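Local coordinates for thioesterase (Streptomyces sp. WAC02707, PDB 6VAP), which probably hydrolyses acyl thioesters from carrier domains of the borrelidin polyketide synthase, acting as a stand-alone (type II) thioesterase of the alpha/beta-hydrolase family, at residues H9-V12 with W13-Q16; A55-P59 with G60-R64; A66-P69 with L70-I73; A104-L107 with A108-E112. All coordinates share one frame; numbering follows the deposited sequence.

Overall arrangement
Contacts 1 and 2 hold the same edge of the alpha/beta-hydrolase sheet, where strand 14-15 pairs with strand 52-56. Contact 1 is a partly buried turn rich in backbone and side-chain hydrogen bonds; contact 2, about 10 Å away between centres, is buried and built on arginines reaching carbonyl oxygens. They are joined by the Arg15-Asp63 salt bridge. Contact 3 carries the same connection on toward helix 73-87 as an extended, partly buried run with one lysine-glutamate pair at the surface. Contact 4 differs most: it is a buried run of helix 99-113, with a salt-bridge network along one flank, and it touches contact 3 through Ile73 and Glu106.

Contact 1 (H9-V12 with W13-Q16); sequences HSDV and WIRQ
Asp11 holds CG between its own backbone N and carbonyl carbon (chi1 54°), which curls the carboxylate over the amides of Trp13 and Ile14; Gln16, with CG trans to its backbone N (chi1 -178°) and straight beyond, stretches its amide back to His9. Asp11 accepts from both amides as in an Asx turn, at the tight reversal leading into strand 14-15, the antiparallel edge strand of the alpha/beta-hydrolase sheet. Asp11 OD1 takes Ile14 N at 2.6 Å, on its syn side though well out of the carboxylate plane, and Trp13 N more weakly at 2.8 Å. The backbone closes the same turn through Asp11 N and Ile14 O, 3.0 Å apart. Further along, the hydroxyl of Ser10 stands in as acceptor: Gln16 N gives to Ser10 OG at 3.0 Å, nearly straight at 168°. Gln16 OE1 receives His9 N (3.0 Å) from above its amide plane and is also bound by Arg87, which reaches His9 O as well, although His9 itself is poorly ordered. Arg15 bends at its second torsion and brings its guanidinium back to the turn, where NH2 meets Val12 O at 2.7 Å in the guanidinium plane and NE makes a weak bond to Asp11 O. That NH2 also pairs with Asp63. Trp13 receives Arg64 in a cation-pi contact, while Val12 lies beside the indole, with CG1 3.4 Å from Trp13 CD1.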
loop_
_atom_site.group_PDB
_atom_site.type_symbol
_atom_site.label_atom_id
_atom_site.label_comp_id
_atom_site.label_asym_id
_atom_site.label_seq_id
_atom_site.Cartn_x
_atom_site.Cartn_y
_atom_site.Cartn_z
ATOM N N HIS A 9 -4.679 19.419 5.684
ATOM C CA HIS A 9 -5.074 19.701 4.304
ATOM C C HIS A 9 -5.204 18.377 3.565
ATOM O O HIS A 9 -4.245 17.602 3.500
ATOM C CB HIS A 9 -4.062 20.617 3.596
ATOM C CG HIS A 9 -3.469 21.665 4.490
ATOM N ND1 HIS A 9 -2.526 21.374 5.455
ATOM C CD2 HIS A 9 -3.690 23.000 4.569
ATOM C CE1 HIS A 9 -2.189 22.485 6.087
ATOM N NE2 HIS A 9 -2.882 23.485 5.570
ATOM N N SER A 10 -6.384 18.112 3.013
ATOM C CA SER A 10 -6.640 16.887 2.270
ATOM C C SER A 10 -7.296 17.216 0.930
ATOM O O SER A 10 -7.983 18.230 0.774
ATOM C CB SER A 10 -7.536 15.911 3.070
ATOM O OG SER A 10 -7.108 15.770 4.419
ATOM N N ASP A 11 -7.092 16.340 -0.038
ATOM C CA ASP A 11 -7.744 16.423 -1.334
ATOM C C ASP A 11 -8.507 15.116 -1.570
ATOM O O ASP A 11 -8.625 14.263 -0.683
ATOM C CB ASP A 11 -6.720 16.707 -2.439
ATOM C CG ASP A 11 -5.575 15.709 -2.458
ATOM O OD1 ASP A 11 -5.840 14.502 -2.569
ATOM O OD2 ASP A 11 -4.408 16.140 -2.361
ATOM N N VAL A 12 -9.042 14.968 -2.783
ATOM C CA VAL A 12 -9.862 13.807 -3.099
ATOM C C VAL A 12 -9.052 12.535 -2.979
ATOM O O VAL A 12 -9.581 11.493 -2.559
ATOM C CB VAL A 12 -10.476 13.963 -4.507
ATOM C CG1 VAL A 12 -9.413 13.804 -5.585
ATOM C CG2 VAL A 12 -11.591 12.950 -4.710
ATOM N N TRP A 13 -7.757 12.597 -3.307
ATOM C CA TRP A 13 -6.926 11.395 -3.276
ATOM C C TRP A 13 -6.229 11.162 -1.936
ATOM O O TRP A 13 -6.083 10.021 -1.487
ATOM C CB TRP A 13 -5.840 11.465 -4.367
ATOM C CG TRP A 13 -6.308 11.144 -5.732
ATOM C CD1 TRP A 13 -6.721 12.031 -6.708
ATOM C CD2 TRP A 13 -6.313 9.852 -6.332
ATOM N NE1 TRP A 13 -7.048 11.338 -7.856
ATOM C CE2 TRP A 13 -6.769 10.010 -7.664
ATOM C CE3 TRP A 13 -5.944 8.578 -5.886
ATOM C CZ2 TRP A 13 -6.924 8.941 -8.525
ATOM C CZ3 TRP A 13 -6.096 7.511 -6.760
ATOM C CH2 TRP A 13 -6.593 7.704 -8.052
ATOM N N ILE A 14 -5.763 12.228 -1.303
ATOM C CA ILE A 14 -4.805 12.138 -0.208
ATOM C C ILE A 14 -5.460 12.675 1.044
ATOM O O ILE A 14 -5.782 13.865 1.108
ATOM C CB ILE A 14 -3.511 12.909 -0.515
ATOM C CG1 ILE A 14 -2.861 12.323 -1.788
ATOM C CG2 ILE A 14 -2.569 12.829 0.674
ATOM C CD1 ILE A 14 -1.745 13.144 -2.349
ATOM N N ARG A 15 -5.621 11.819 2.047
ATOM C CA ARG A 15 -6.284 12.187 3.292
ATOM C C ARG A 15 -5.227 12.330 4.382
ATOM O O ARG A 15 -4.493 11.380 4.678
ATOM C CB ARG A 15 -7.331 11.142 3.681
ATOM C CG ARG A 15 -8.328 10.803 2.569
ATOM C CD ARG A 15 -9.158 12.040 2.191
ATOM N NE ARG A 15 -9.769 11.887 0.873
ATOM C CZ ARG A 15 -11.017 11.488 0.658
ATOM N NH1 ARG A 15 -11.803 11.190 1.682
ATOM N NH2 ARG A 15 -11.472 11.392 -0.590
ATOM N N GLN A 16 -5.158 13.508 4.981
ATOM C CA GLN A 16 -4.242 13.821 6.076
ATOM C C GLN A 16 -5.101 13.929 7.331
ATOM O O GLN A 16 -5.797 14.927 7.540
ATOM C CB GLN A 16 -3.504 15.122 5.769
ATOM C CG GLN A 16 -2.476 15.527 6.813
ATOM C CD GLN A 16 -1.831 16.863 6.511
ATOM O OE1 GLN A 16 -2.267 17.581 5.625
ATOM N NE2 GLN A 16 -0.788 17.200 7.248
#

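Contact 2 (A55-P59 with G60-R64); sequences AVQYP and GRQDR
Tyr58 CB lies over one face of the Arg61 guanidinium, 3.3 Å above its plane, while Pro59 O sits in that plane at the edge, 3.0 Å from Arg61 NH2. The Tyr58 ring presents its own edge to the same group, with the two planes 86° apart. Arg64 is handled alike: Pro59 CG covers part of one guanidinium face, and Gln57 O meets the edge, accepting from Arg64 NH1 at 2.9 Å in the plane of both groups. The backbone makes a type II beta turn from Tyr58 to Arg61, on the loop that leaves strand 52-56. Gly60 takes the third position with a positive phi (100°), where a CB would collide with Pro59 O. The double bend of Arg61, at chi2 and chi3, folds the head back onto this turn, where NE adds weak bonds to Tyr58 O and Pro59 O; NH1 goes to Asp177 (salt bridge) and the Gly35 carbonyl. Arg64 NE is paired with Glu67. Just past the strand, Gln57 spends both hydrogens of NE2 in its amide plane, on Gln62 OE1 at 2.6 Å and on Asp63 OD1 at 2.9 Å, whose OD2 salt-bridges Arg15. Gln57 OE1 accepts from Ala37 N.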
loop_
_atom_site.group_PDB
_atom_site.type_symbol
_atom_site.label_atom_id
_atom_site.label_comp_id
_atom_site.label_asym_id
_atom_site.label_seq_id
_atom_site.Cartn_x
_atom_site.Cartn_y
_atom_site.Cartn_z
ATOM N N ALA A 55 -2.879 9.167 3.717
ATOM C CA ALA A 55 -3.610 7.950 3.406
ATOM C C ALA A 55 -4.352 8.159 2.091
ATOM O O ALA A 55 -5.009 9.188 1.890
ATOM C CB ALA A 55 -4.553 7.580 4.547
ATOM N N VAL A 56 -4.237 7.203 1.195
ATOM C CA VAL A 56 -4.785 7.359 -0.145
ATOM C C VAL A 56 -6.192 6.780 -0.185
ATOM O O VAL A 56 -6.437 5.659 0.263
ATOM C CB VAL A 56 -3.866 6.694 -1.185
ATOM C CG1 VAL A 56 -4.416 6.828 -2.576
ATOM C CG2 VAL A 56 -2.453 7.327 -1.088
ATOM N N GLN A 57 -7.102 7.532 -0.761
ATOM C CA GLN A 57 -8.470 7.109 -1.013
ATOM C C GLN A 57 -8.624 6.833 -2.496
ATOM O O GLN A 57 -8.651 7.764 -3.295
ATOM C CB GLN A 57 -9.444 8.199 -0.562
ATOM C CG GLN A 57 -10.910 7.840 -0.716
ATOM C CD GLN A 57 -11.453 7.090 0.493
ATOM O OE1 GLN A 57 -10.915 6.085 0.881
ATOM N NE2 GLN A 57 -12.548 7.565 1.053
ATOM N N TYR A 58 -8.808 5.580 -2.864
ATOM C CA TYR A 58 -9.016 5.254 -4.267
ATOM C C TYR A 58 -10.444 5.608 -4.697
ATOM O O TYR A 58 -11.363 5.642 -3.876
ATOM C CB TYR A 58 -8.775 3.776 -4.528
ATOM C CG TYR A 58 -7.522 3.194 -3.925
ATOM C CD1 TYR A 58 -6.296 3.830 -4.061
ATOM C CD2 TYR A 58 -7.566 1.993 -3.223
ATOM C CE1 TYR A 58 -5.150 3.276 -3.527
ATOM C CE2 TYR A 58 -6.448 1.427 -2.728
ATOM C CZ TYR A 58 -5.225 2.068 -2.863
ATOM O OH TYR A 58 -4.106 1.459 -2.307
ATOM N N PRO A 59 -10.650 5.900 -5.978
ATOM C CA PRO A 59 -12.013 6.140 -6.467
ATOM C C PRO A 59 -12.919 4.952 -6.184
ATOM O O PRO A 59 -12.485 3.793 -6.177
ATOM C CB PRO A 59 -11.831 6.332 -7.974
ATOM C CG PRO A 59 -10.385 6.758 -8.139
ATOM C CD PRO A 59 -9.632 6.028 -7.033
ATOM N N GLY A 60 -14.195 5.265 -5.972
ATOM C CA GLY A 60 -15.227 4.264 -5.897
ATOM C C GLY A 60 -15.662 3.868 -4.506
ATOM O O GLY A 60 -16.525 2.996 -4.378
ATOM N N ARG A 61 -15.114 4.472 -3.464
ATOM C CA ARG A 61 -15.455 4.101 -2.101
ATOM C C ARG A 61 -15.754 5.340 -1.271
ATOM O O ARG A 61 -15.172 6.408 -1.488
ATOM C CB ARG A 61 -14.324 3.300 -1.446
ATOM C CG ARG A 61 -13.052 4.110 -1.218
ATOM C CD ARG A 61 -11.828 3.264 -1.533
ATOM N NE ARG A 61 -11.823 2.856 -2.932
ATOM C CZ ARG A 61 -11.428 1.670 -3.365
ATOM N NH1 ARG A 61 -10.961 0.781 -2.507
ATOM N NH2 ARG A 61 -11.465 1.403 -4.668
ATOM N N GLN A 62 -16.670 5.175 -0.314
ATOM C CA GLN A 62 -17.023 6.234 0.624
ATOM C C GLN A 62 -17.389 7.508 -0.124
ATOM O O GLN A 62 -18.348 7.515 -0.892
ATOM C CB GLN A 62 -15.883 6.471 1.613
ATOM C CG GLN A 62 -15.484 5.200 2.392
ATOM C CD GLN A 62 -14.310 5.445 3.331
ATOM O OE1 GLN A 62 -13.496 6.327 3.103
ATOM N NE2 GLN A 62 -14.227 4.654 4.396
ATOM N N ASP A 63 -16.673 8.602 0.121
ATOM C CA ASP A 63 -17.028 9.873 -0.493
ATOM C C ASP A 63 -16.756 9.860 -1.988
ATOM O O ASP A 63 -17.280 10.724 -2.694
ATOM C CB ASP A 63 -16.249 11.016 0.159
ATOM C CG ASP A 63 -14.748 10.848 0.004
ATOM O OD1 ASP A 63 -14.186 9.929 0.626
ATOM O OD2 ASP A 63 -14.148 11.635 -0.740
ATOM N N ARG A 64 -15.943 8.916 -2.485
ATOM C CA ARG A 64 -15.687 8.766 -3.916
ATOM C C ARG A 64 -16.544 7.674 -4.570
ATOM O O ARG A 64 -16.211 7.200 -5.661
ATOM C CB ARG A 64 -14.203 8.468 -4.143
ATOM C CG ARG A 64 -13.257 9.443 -3.478
ATOM C CD ARG A 64 -11.868 9.272 -3.983
ATOM N NE ARG A 64 -11.714 9.807 -5.330
ATOM C CZ ARG A 64 -10.577 9.860 -6.021
ATOM N NH1 ARG A 64 -9.465 9.335 -5.535
ATOM N NH2 ARG A 64 -10.582 10.378 -7.249
#

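Contact 3 (A66-P69 with L70-I73); sequences AEKP and LEDI
Lys68 NZ is held by two acceptors: the carbonyl O of Pro69, at 2.9 Å, and the carboxylate of Glu71, whose OE2 lies 3.2 Å away. The first bond stays within its own half of the contact and lies in the plane of the Pro69 carbonyl. The second is a salt bridge, in which the amine comes from above the carboxylate plane, 46° out of it. Lys68 reaches both because its chain leaves with CG opposite the backbone N and then bends at chi2 (-105°) and again at the last torsion, hooking the amine round to the Pro69 carbonyl. Glu71 is extended beyond CG and crosses the lysine at about a right angle, and OE2 does the touching; its side chain also packs on Arg179 of helix 167-182. The backbone from Glu67 to Leu70 is extended, close to polyproline II, in the connection between strand 52-56 and helix 73-87 of the alpha/beta-hydrolase fold. On this run Pro69 and Leu70 pack against Pro59, and Leu70 also meets Trp13 as well as Leu76 and Gln79 of the helix. Asp72 is the N-cap of helix 73-87, its OD2 bonded to Glu75 N, and Ile73 opens the helix against Met99, Thr102 and Glu106 of helix 99-113. The lysine is solvent-exposed and the glutamate partly so; water would therefore be expected to screen their attraction, so the charge pair is probably weak, while the bond from the amine to the Pro69 carbonyl holds the lysine folded back on its own chain.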
loop_
_atom_site.group_PDB
_atom_site.type_symbol
_atom_site.label_atom_id
_atom_site.label_comp_id
_atom_site.label_asym_id
_atom_site.label_seq_id
_atom_site.Cartn_x
_atom_site.Cartn_y
_atom_site.Cartn_z
ATOM N N ALA A 66 -19.292 7.694 -6.099
ATOM C CA ALA A 66 -19.833 8.043 -7.409
ATOM C C ALA A 66 -18.789 7.860 -8.510
ATOM O O ALA A 66 -19.142 7.534 -9.652
ATOM C CB ALA A 66 -20.349 9.483 -7.407
ATOM N N GLU A 67 -17.509 8.046 -8.192
ATOM C CA GLU A 67 -16.473 7.883 -9.205
ATOM C C GLU A 67 -16.340 6.420 -9.603
ATOM O O GLU A 67 -16.452 5.517 -8.774
ATOM C CB GLU A 67 -15.140 8.425 -8.689
ATOM C CG GLU A 67 -15.240 9.875 -8.205
ATOM C CD GLU A 67 -13.887 10.467 -7.851
ATOM O OE1 GLU A 67 -12.983 10.412 -8.720
ATOM O OE2 GLU A 67 -13.737 10.980 -6.703
ATOM N N LYS A 68 -16.105 6.189 -10.876
ATOM C CA LYS A 68 -15.912 4.827 -11.365
ATOM C C LYS A 68 -14.626 4.267 -10.769
ATOM O O LYS A 68 -13.588 4.926 -10.835
ATOM C CB LYS A 68 -15.842 4.815 -12.896
ATOM C CG LYS A 68 -15.980 3.442 -13.530
ATOM C CD LYS A 68 -14.635 2.930 -14.037
ATOM C CE LYS A 68 -14.712 1.463 -14.446
ATOM N NZ LYS A 68 -14.966 0.558 -13.283
ATOM N N PRO A 69 -14.650 3.073 -10.190
ATOM C CA PRO A 69 -13.420 2.531 -9.608
ATOM C C PRO A 69 -12.426 2.117 -10.683
ATOM O O PRO A 69 -12.784 1.673 -11.774
ATOM C CB PRO A 69 -13.907 1.320 -8.809
ATOM C CG PRO A 69 -15.171 0.921 -9.464
ATOM C CD PRO A 69 -15.796 2.172 -10.006
ATOM N N LEU A 70 -11.152 2.291 -10.376
ATOM C CA LEU A 70 -10.092 1.912 -11.294
ATOM C C LEU A 70 -9.857 0.409 -11.227
ATOM O O LEU A 70 -10.108 -0.239 -10.213
ATOM C CB LEU A 70 -8.809 2.672 -10.958
ATOM C CG LEU A 70 -8.943 4.199 -11.154
ATOM C CD1 LEU A 70 -7.642 4.882 -10.751
ATOM C CD2 LEU A 70 -9.323 4.524 -12.607
ATOM N N GLU A 71 -9.359 -0.145 -12.320
ATOM C CA GLU A 71 -9.229 -1.586 -12.480
ATOM C C GLU A 71 -7.802 -2.032 -12.757
ATOM O O GLU A 71 -7.598 -3.195 -13.099
ATOM C CB GLU A 71 -10.140 -2.052 -13.626
ATOM C CG GLU A 71 -11.621 -1.835 -13.365
ATOM C CD GLU A 71 -12.484 -2.177 -14.565
ATOM O OE1 GLU A 71 -11.923 -2.470 -15.641
ATOM O OE2 GLU A 71 -13.720 -2.149 -14.427
ATOM N N ASP A 72 -6.821 -1.145 -12.628
ATOM C CA ASP A 72 -5.460 -1.414 -13.072
ATOM C C ASP A 72 -4.528 -0.678 -12.125
ATOM O O ASP A 72 -4.746 0.502 -11.843
ATOM C CB ASP A 72 -5.242 -0.978 -14.530
ATOM C CG ASP A 72 -3.789 -1.094 -14.957
ATOM O OD1 ASP A 72 -3.277 -2.230 -15.052
ATOM O OD2 ASP A 72 -3.155 -0.045 -15.202
ATOM N N ILE A 73 -3.484 -1.362 -11.661
ATOM C CA ILE A 73 -2.518 -0.737 -10.766
ATOM C C ILE A 73 -1.784 0.398 -11.465
ATOM O O ILE A 73 -1.551 1.467 -10.889
ATOM C CB ILE A 73 -1.537 -1.803 -10.257
ATOM C CG1 ILE A 73 -2.249 -2.794 -9.314
ATOM C CG2 ILE A 73 -0.353 -1.126 -9.525
ATOM C CD1 ILE A 73 -2.371 -2.273 -7.919
#

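Contact 4 (A104-L107 with A108-E112); sequences AFEL and ARRFE
Phe105 and Arg109, one helical turn apart, overlap at a slant: the ring and guanidinium planes are 30° apart, and the aliphatic part of the arginine passes over one face of the phenyl ring, with CG 4.0 Å above it. Further out, Arg109 NE comes within 3.6 Å of Phe105 CZ, which lies over a face of the guanidinium. The Glu106 carboxylate is turned nearly perpendicular to both guanidinium planes, although its chain runs alongside that of Arg109. At Arg110 the angle is 78°, and NH1 meets Glu106 OE1 at 2.8 Å, in the guanidinium plane and on the anti lone pair of the oxygen. The same NH1 also reaches the backbone O of Glu106 at 3.1 Å, from the face opposite to that used by the helical amide Arg110 N, so this carbonyl is gripped twice. Toward Arg109 the pairing is longer, with Glu106 OE2 3.6 Å from NH1; the stronger partners there are Tyr184, whose hydroxyl bonds OE2, and Arg187, whose carbonyl takes Arg109 NH2. Arg110 NH2 goes on to Asp74 and Asn78, tying the network to helix 73-87. On another flank Leu107 and Phe111 meet loosely, CB to CE2 4.3 Å, and Phe111 stacks edge-to-face on Phe81. Leu107 and Ala104 both touch Leu30 of strand 26-30. All this lies on helix 99-113, the crossover between parallel strands 92-97 and 120-124, a beta-alpha-beta unit in which the apparent nucleophile elbow joins the first strand to the helix, as in alpha/beta hydrolases.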
loop_
_atom_site.group_PDB
_atom_site.type_symbol
_atom_site.label_atom_id
_atom_site.label_comp_id
_atom_site.label_asym_id
_atom_site.label_seq_id
_atom_site.Cartn_x
_atom_site.Cartn_y
_atom_site.Cartn_z
ATOM N N ALA A 104 2.297 0.672 -4.049
ATOM C CA ALA A 104 3.406 1.381 -3.423
ATOM C C ALA A 104 4.694 1.172 -4.182
ATOM O O ALA A 104 5.488 2.111 -4.311
ATOM C CB ALA A 104 3.591 0.958 -1.963
ATOM N N PHE A 105 4.911 -0.046 -4.684
ATOM C CA PHE A 105 6.122 -0.326 -5.431
ATOM C C PHE A 105 6.128 0.422 -6.745
ATOM O O PHE A 105 7.173 0.896 -7.178
ATOM C CB PHE A 105 6.248 -1.821 -5.669
ATOM C CG PHE A 105 7.202 -2.179 -6.784
ATOM C CD1 PHE A 105 8.584 -2.199 -6.573
ATOM C CD2 PHE A 105 6.730 -2.540 -8.007
ATOM C CE1 PHE A 105 9.441 -2.545 -7.584
ATOM C CE2 PHE A 105 7.582 -2.892 -9.016
ATOM C CZ PHE A 105 8.949 -2.897 -8.808
ATOM N N GLU A 106 4.988 0.472 -7.423
ATOM C CA GLU A 106 4.878 1.185 -8.688
ATOM C C GLU A 106 5.076 2.677 -8.487
ATOM O O GLU A 106 5.727 3.333 -9.310
ATOM C CB GLU A 106 3.519 0.875 -9.317
ATOM C CG GLU A 106 3.407 -0.505 -9.922
ATOM C CD GLU A 106 4.385 -0.683 -11.091
ATOM O OE1 GLU A 106 4.795 0.337 -11.659
ATOM O OE2 GLU A 106 4.731 -1.831 -11.400
ATOM N N LEU A 107 4.523 3.222 -7.401
ATOM C CA LEU A 107 4.748 4.626 -7.071
ATOM C C LEU A 107 6.210 4.877 -6.758
ATOM O O LEU A 107 6.780 5.883 -7.190
ATOM C CB LEU A 107 3.869 5.038 -5.882
ATOM C CG LEU A 107 2.387 5.040 -6.163
ATOM C CD1 LEU A 107 1.569 5.152 -4.837
ATOM C CD2 LEU A 107 2.054 6.228 -7.071
ATOM N N ALA A 108 6.865 3.918 -6.111
ATOM C CA ALA A 108 8.287 4.078 -5.833
ATOM C C ALA A 108 9.094 4.161 -7.120
ATOM O O ALA A 108 9.997 4.991 -7.263
ATOM C CB ALA A 108 8.778 2.935 -4.955
ATOM N N ARG A 109 8.785 3.291 -8.068
ATOM C CA ARG A 109 9.433 3.326 -9.365
ATOM C C ARG A 109 9.302 4.691 -9.997
ATOM O O ARG A 109 10.271 5.203 -10.562
ATOM C CB ARG A 109 8.809 2.272 -10.286
ATOM C CG ARG A 109 9.347 0.889 -10.178
ATOM C CD ARG A 109 8.592 -0.062 -11.130
ATOM N NE ARG A 109 9.489 -0.998 -11.797
ATOM C CZ ARG A 109 9.109 -1.833 -12.749
ATOM N NH1 ARG A 109 7.847 -1.832 -13.157
ATOM N NH2 ARG A 109 9.982 -2.673 -13.262
ATOM N N ARG A 110 8.116 5.305 -9.889
ATOM C CA ARG A 110 7.893 6.618 -10.493
ATOM C C ARG A 110 8.596 7.753 -9.736
ATOM O O ARG A 110 9.060 8.725 -10.343
ATOM C CB ARG A 110 6.388 6.852 -10.567
ATOM C CG ARG A 110 5.712 6.013 -11.620
ATOM C CD ARG A 110 4.259 5.756 -11.268
ATOM N NE ARG A 110 3.518 5.163 -12.406
ATOM C CZ ARG A 110 3.534 3.861 -12.696
ATOM N NH1 ARG A 110 4.275 3.021 -11.980
ATOM N NH2 ARG A 110 2.837 3.400 -13.715
ATOM N N PHE A 111 8.653 7.672 -8.410
ATOM C CA PHE A 111 9.391 8.666 -7.645
ATOM C C PHE A 111 10.853 8.658 -8.040
ATOM O O PHE A 111 11.431 9.717 -8.297
ATOM C CB PHE A 111 9.228 8.414 -6.150
ATOM C CG PHE A 111 7.953 8.973 -5.577
ATOM C CD1 PHE A 111 7.765 10.352 -5.472
ATOM C CD2 PHE A 111 6.974 8.138 -5.102
ATOM C CE1 PHE A 111 6.626 10.881 -4.940
ATOM C CE2 PHE A 111 5.808 8.657 -4.542
ATOM C CZ PHE A 111 5.620 10.020 -4.475
ATOM N N GLU A 112 11.455 7.462 -8.116
ATOM C CA GLU A 112 12.875 7.348 -8.423
ATOM C C GLU A 112 13.176 7.816 -9.836
ATOM O O GLU A 112 14.163 8.522 -10.052
ATOM C CB GLU A 112 13.335 5.907 -8.236
ATOM C CG GLU A 112 13.224 5.401 -6.786
ATOM C CD GLU A 112 14.230 4.274 -6.482
ATOM O OE1 GLU A 112 14.883 3.759 -7.437
ATOM O OE2 GLU A 112 14.371 3.924 -5.283
#